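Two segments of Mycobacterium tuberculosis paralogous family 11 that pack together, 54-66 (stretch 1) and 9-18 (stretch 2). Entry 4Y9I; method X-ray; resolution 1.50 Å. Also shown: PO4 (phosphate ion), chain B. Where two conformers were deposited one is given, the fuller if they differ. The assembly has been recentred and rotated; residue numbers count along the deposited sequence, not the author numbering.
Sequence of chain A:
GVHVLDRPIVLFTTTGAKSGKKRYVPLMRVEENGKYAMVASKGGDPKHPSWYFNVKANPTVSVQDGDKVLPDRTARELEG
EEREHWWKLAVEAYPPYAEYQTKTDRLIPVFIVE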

# COMPACT_ATOMS: atom_id res chain seq x y z
N ASN A 54 -0.86 -10.72 -4.27
CA ASN A 54 0.51 -10.72 -4.69
C ASN A 54 1.52 -10.32 -3.58
O ASN A 54 2.55 -10.95 -3.46
CB ASN A 54 0.74 -9.76 -5.85
CG ASN A 54 0.00 -10.09 -7.11
OD1 ASN A 54 -0.34 -11.19 -7.37
ND2 ASN A 54 -0.20 -9.05 -7.96
N VAL A 55 1.21 -9.29 -2.81
CA VAL A 55 2.13 -8.89 -1.76
C VAL A 55 2.09 -9.89 -0.61
O VAL A 55 3.02 -9.92 0.17
CB VAL A 55 1.90 -7.42 -1.26
CG1 VAL A 55 2.23 -6.45 -2.37
CG2 VAL A 55 0.48 -7.17 -0.76
N LYS A 56 1.03 -10.67 -0.49
CA LYS A 56 1.06 -11.71 0.53
C LYS A 56 1.88 -12.93 0.05
O LYS A 56 2.70 -13.46 0.79
CB LYS A 56 -0.36 -12.06 0.91
CG LYS A 56 -1.11 -10.93 1.66
CD LYS A 56 -2.59 -11.25 1.87
CE LYS A 56 -2.76 -12.63 2.52
NZ LYS A 56 -4.12 -13.23 2.67
N ALA A 57 1.74 -13.25 -1.23
CA ALA A 57 2.56 -14.37 -1.80
C ALA A 57 4.02 -14.04 -1.86
O ALA A 57 4.89 -14.90 -1.66
CB ALA A 57 2.09 -14.75 -3.15
N ASN A 58 4.33 -12.76 -2.13
CA ASN A 58 5.70 -12.29 -2.16
C ASN A 58 5.84 -10.92 -1.49
O ASN A 58 5.58 -9.89 -2.10
CB ASN A 58 6.26 -12.23 -3.56
CG ASN A 58 7.68 -11.74 -3.55
OD1 ASN A 58 8.37 -11.62 -2.50
ND2 ASN A 58 8.20 -11.52 -4.76
N PRO A 59 6.16 -10.90 -0.20
CA PRO A 59 6.20 -9.61 0.50
C PRO A 59 7.32 -8.63 0.10
O PRO A 59 7.36 -7.51 0.64
CB PRO A 59 6.40 -10.02 1.97
CG PRO A 59 5.86 -11.44 2.04
CD PRO A 59 6.24 -12.03 0.71
N THR A 60 8.25 -9.01 -0.78
CA THR A 60 9.38 -8.15 -1.12
C THR A 60 8.84 -7.09 -2.12
O THR A 60 8.44 -7.42 -3.22
CB THR A 60 10.48 -8.92 -1.78
OG1 THR A 60 10.86 -10.00 -0.92
CG2 THR A 60 11.67 -8.04 -2.09
N VAL A 61 8.86 -5.84 -1.70
CA VAL A 61 8.22 -4.68 -2.38
C VAL A 61 9.13 -3.50 -2.32
O VAL A 61 9.69 -3.18 -1.25
CB VAL A 61 6.90 -4.32 -1.70
CG1 VAL A 61 6.31 -3.05 -2.23
CG2 VAL A 61 5.92 -5.51 -1.83
N SER A 62 9.36 -2.86 -3.47
CA SER A 62 10.16 -1.64 -3.54
C SER A 62 9.23 -0.40 -3.50
O SER A 62 8.07 -0.46 -3.91
CB SER A 62 11.00 -1.57 -4.80
OG SER A 62 11.92 -2.63 -4.84
N VAL A 63 9.78 0.67 -2.96
CA VAL A 63 9.06 1.95 -2.90
C VAL A 63 9.82 3.04 -3.66
O VAL A 63 11.03 3.15 -3.55
CB VAL A 63 8.90 2.42 -1.44
CG1 VAL A 63 7.87 3.55 -1.35
CG2 VAL A 63 8.48 1.30 -0.51
N GLN A 64 9.05 3.86 -4.37
CA GLN A 64 9.59 5.08 -5.00
C GLN A 64 8.70 6.24 -4.53
O GLN A 64 7.49 6.25 -4.74
CB GLN A 64 9.72 4.99 -6.53
CG GLN A 64 10.33 6.23 -7.19
CD GLN A 64 10.41 6.13 -8.71
OE1 GLN A 64 10.47 5.05 -9.28
NE2 GLN A 64 10.37 7.29 -9.37
N ASP A 65 9.37 7.21 -3.90
CA ASP A 65 8.73 8.40 -3.39
C ASP A 65 9.55 9.58 -3.88
O ASP A 65 10.67 9.76 -3.45
CB ASP A 65 8.68 8.35 -1.86
CG ASP A 65 7.96 9.55 -1.23
OD1 ASP A 65 7.38 10.40 -1.95
OD2 ASP A 65 8.02 9.65 0.03
N GLY A 66 8.99 10.37 -4.78
CA GLY A 66 9.83 11.36 -5.46
C GLY A 66 11.03 10.76 -6.22
O GLY A 66 10.86 9.84 -7.02
P PO4 B . 2.77 -14.28 -10.94
O1 PO4 B . 3.00 -13.66 -12.33
O2 PO4 B . 2.08 -13.26 -9.95
O3 PO4 B . 1.77 -15.49 -11.14
O4 PO4 B . 4.01 -14.81 -10.35
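Stretch 2, residues 9-18: IVLFTTTGAK

Stretch 2 lies beside stretch 1 as an antiparallel β-strand partner, paired through backbone hydrogen bonds along residues 62-64 and continued past the ladder by waters and by the side chain of Asn58. Residues 9-15 are extended, with phi between about -105° and -130° and psi between about 125° and 165°; residues 16-18 leave the strand as a loop. The strand runs against 60-65, with 156° between the N-to-C directions and a closest approach of 4.6 Å between the axes. The register sets Thr13 opposite Ser62, Phe12 opposite Val63 and Leu11 opposite Gln64, with CA-CA distances of 5.0, 4.8 and 5.0 Å.

Two pairs carry the hydrogen bonds. Thr13 N donates to Ser62 O (2.9 Å) and Ser62 N to Thr13 O (3.0 Å); Leu11 N donates to Gln64 O (2.9 Å) and Gln64 N to Leu11 O (2.8 Å). Phe12 and Val63 form the non-hydrogen-bonded pair between them, where CA-H groups face carbonyls instead: Phe12 CA is 3.2 Å from Ser62 O, and Val63 CA 3.3 Å from Leu11 O.

Side chains alternate across the sheet. Phe12 (chi1 -64°, m) shares a face with Val63, whose CG2 lies 3.9 Å from Phe12 CE1; Val61 CG1 meets the edge of the ring, 3.9 Å from Phe12 CD1. Leu11 and Thr13 lie on the other face with Gln64 and Ser62. At the start of the strand, Val10 CB points toward stretch 1 and comes within 3.4 Å of Gln64 O, while Val10 CG1 is 3.6 Å from Asp65 OD1. Here a water joins the backbones of the two stretches and a carboxylate, donating to Ile9 O (2.7 Å) and Asp65 OD1 (2.9 Å) and accepting from Gly66 N (2.8 Å).

Beyond Thr13 the strands no longer bond directly. A water accepts from Thr15 N (2.9 Å) and donates to Asn58 O (2.8 Å) and Thr60 O (2.7 Å), filling a gap in which Thr15 N and Thr60 O are 4.4 Å apart. Asn58, just past the helix, then reaches across: its ND2 donates to Thr15 O (2.9 Å), while its OD1 accepts from Thr60 N (3.1 Å). Thr14 (chi1 73°, p) places CG2 3.6 Å from Val55 CG1 of the helix. Ala17 CB rests 3.9 Å from Ala57 CB, and Lys18 N donates to phosphate O4 (2.7 Å). In all, the contact buries 703 Å², both sides summed.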

# COMPACT_ATOMS: atom_id res chain seq x y z
N ILE A 9 1.42 10.87 -4.24
CA ILE A 9 1.38 9.44 -4.62
C ILE A 9 2.75 8.86 -4.47
O ILE A 9 3.75 9.54 -4.73
CB ILE A 9 0.83 9.32 -6.07
CG1 ILE A 9 -0.62 9.89 -6.12
CG2 ILE A 9 0.95 7.90 -6.63
CD1 ILE A 9 -1.11 10.12 -7.54
N VAL A 10 2.83 7.58 -4.14
CA VAL A 10 4.06 6.84 -4.23
C VAL A 10 3.86 5.54 -5.06
O VAL A 10 2.72 5.15 -5.35
CB VAL A 10 4.61 6.47 -2.88
CG1 VAL A 10 4.99 7.73 -2.10
CG2 VAL A 10 3.68 5.57 -2.14
N LEU A 11 4.98 4.97 -5.49
CA LEU A 11 4.93 3.74 -6.29
C LEU A 11 5.49 2.53 -5.57
O LEU A 11 6.62 2.59 -5.03
CB LEU A 11 5.79 3.91 -7.56
CG LEU A 11 5.73 2.72 -8.53
CD1 LEU A 11 4.43 2.72 -9.29
CD2 LEU A 11 6.88 2.83 -9.48
N PHE A 12 4.69 1.47 -5.53
CA PHE A 12 5.13 0.19 -4.96
C PHE A 12 5.33 -0.77 -6.07
O PHE A 12 4.42 -0.98 -6.89
CB PHE A 12 4.08 -0.32 -4.02
CG PHE A 12 3.89 0.58 -2.80
CD1 PHE A 12 4.75 0.45 -1.73
CD2 PHE A 12 2.91 1.54 -2.77
CE1 PHE A 12 4.63 1.26 -0.59
CE2 PHE A 12 2.79 2.36 -1.64
CZ PHE A 12 3.68 2.26 -0.56
N THR A 13 6.51 -1.39 -6.14
CA THR A 13 6.80 -2.38 -7.17
C THR A 13 6.79 -3.76 -6.56
O THR A 13 7.49 -3.95 -5.60
CB THR A 13 8.14 -2.14 -7.87
OG1 THR A 13 8.13 -0.80 -8.42
CG2 THR A 13 8.33 -3.13 -9.00
N THR A 14 5.96 -4.61 -7.12
CA THR A 14 5.75 -5.96 -6.68
C THR A 14 6.38 -6.92 -7.66
O THR A 14 6.65 -6.57 -8.83
CB THR A 14 4.24 -6.27 -6.46
OG1 THR A 14 3.60 -6.39 -7.75
CG2 THR A 14 3.53 -5.25 -5.54
N THR A 15 6.67 -8.15 -7.23
CA THR A 15 7.28 -9.18 -8.06
C THR A 15 6.49 -10.45 -7.96
O THR A 15 6.24 -10.93 -6.88
CB THR A 15 8.73 -9.42 -7.62
OG1 THR A 15 9.44 -8.19 -7.74
CG2 THR A 15 9.32 -10.51 -8.50
N GLY A 16 6.13 -11.00 -9.11
CA GLY A 16 5.32 -12.22 -9.11
C GLY A 16 6.06 -13.39 -8.48
O GLY A 16 7.20 -13.65 -8.75
N ALA A 17 5.35 -14.04 -7.56
CA ALA A 17 5.92 -15.14 -6.80
C ALA A 17 6.21 -16.35 -7.70
O ALA A 17 7.08 -17.16 -7.38
CB ALA A 17 4.99 -15.56 -5.67
N LYS A 18 5.45 -16.48 -8.77
CA LYS A 18 5.61 -17.64 -9.70
C LYS A 18 6.45 -17.29 -10.93
O LYS A 18 7.30 -18.09 -11.40
CB LYS A 18 4.26 -18.16 -10.14
CG LYS A 18 3.49 -18.86 -9.02
CD LYS A 18 2.19 -19.44 -9.53
CE LYS A 18 2.26 -20.46 -10.67
NZ LYS A 18 0.87 -20.95 -10.89
O HOH W 1 6.18 10.77 -4.53
O HOH W 2 9.20 -6.39 -5.62
O HOH W 3 10.82 -4.52 -6.14
O HOH W 4 0.94 -6.79 -8.01
O HOH W 5 6.12 -8.33 -4.38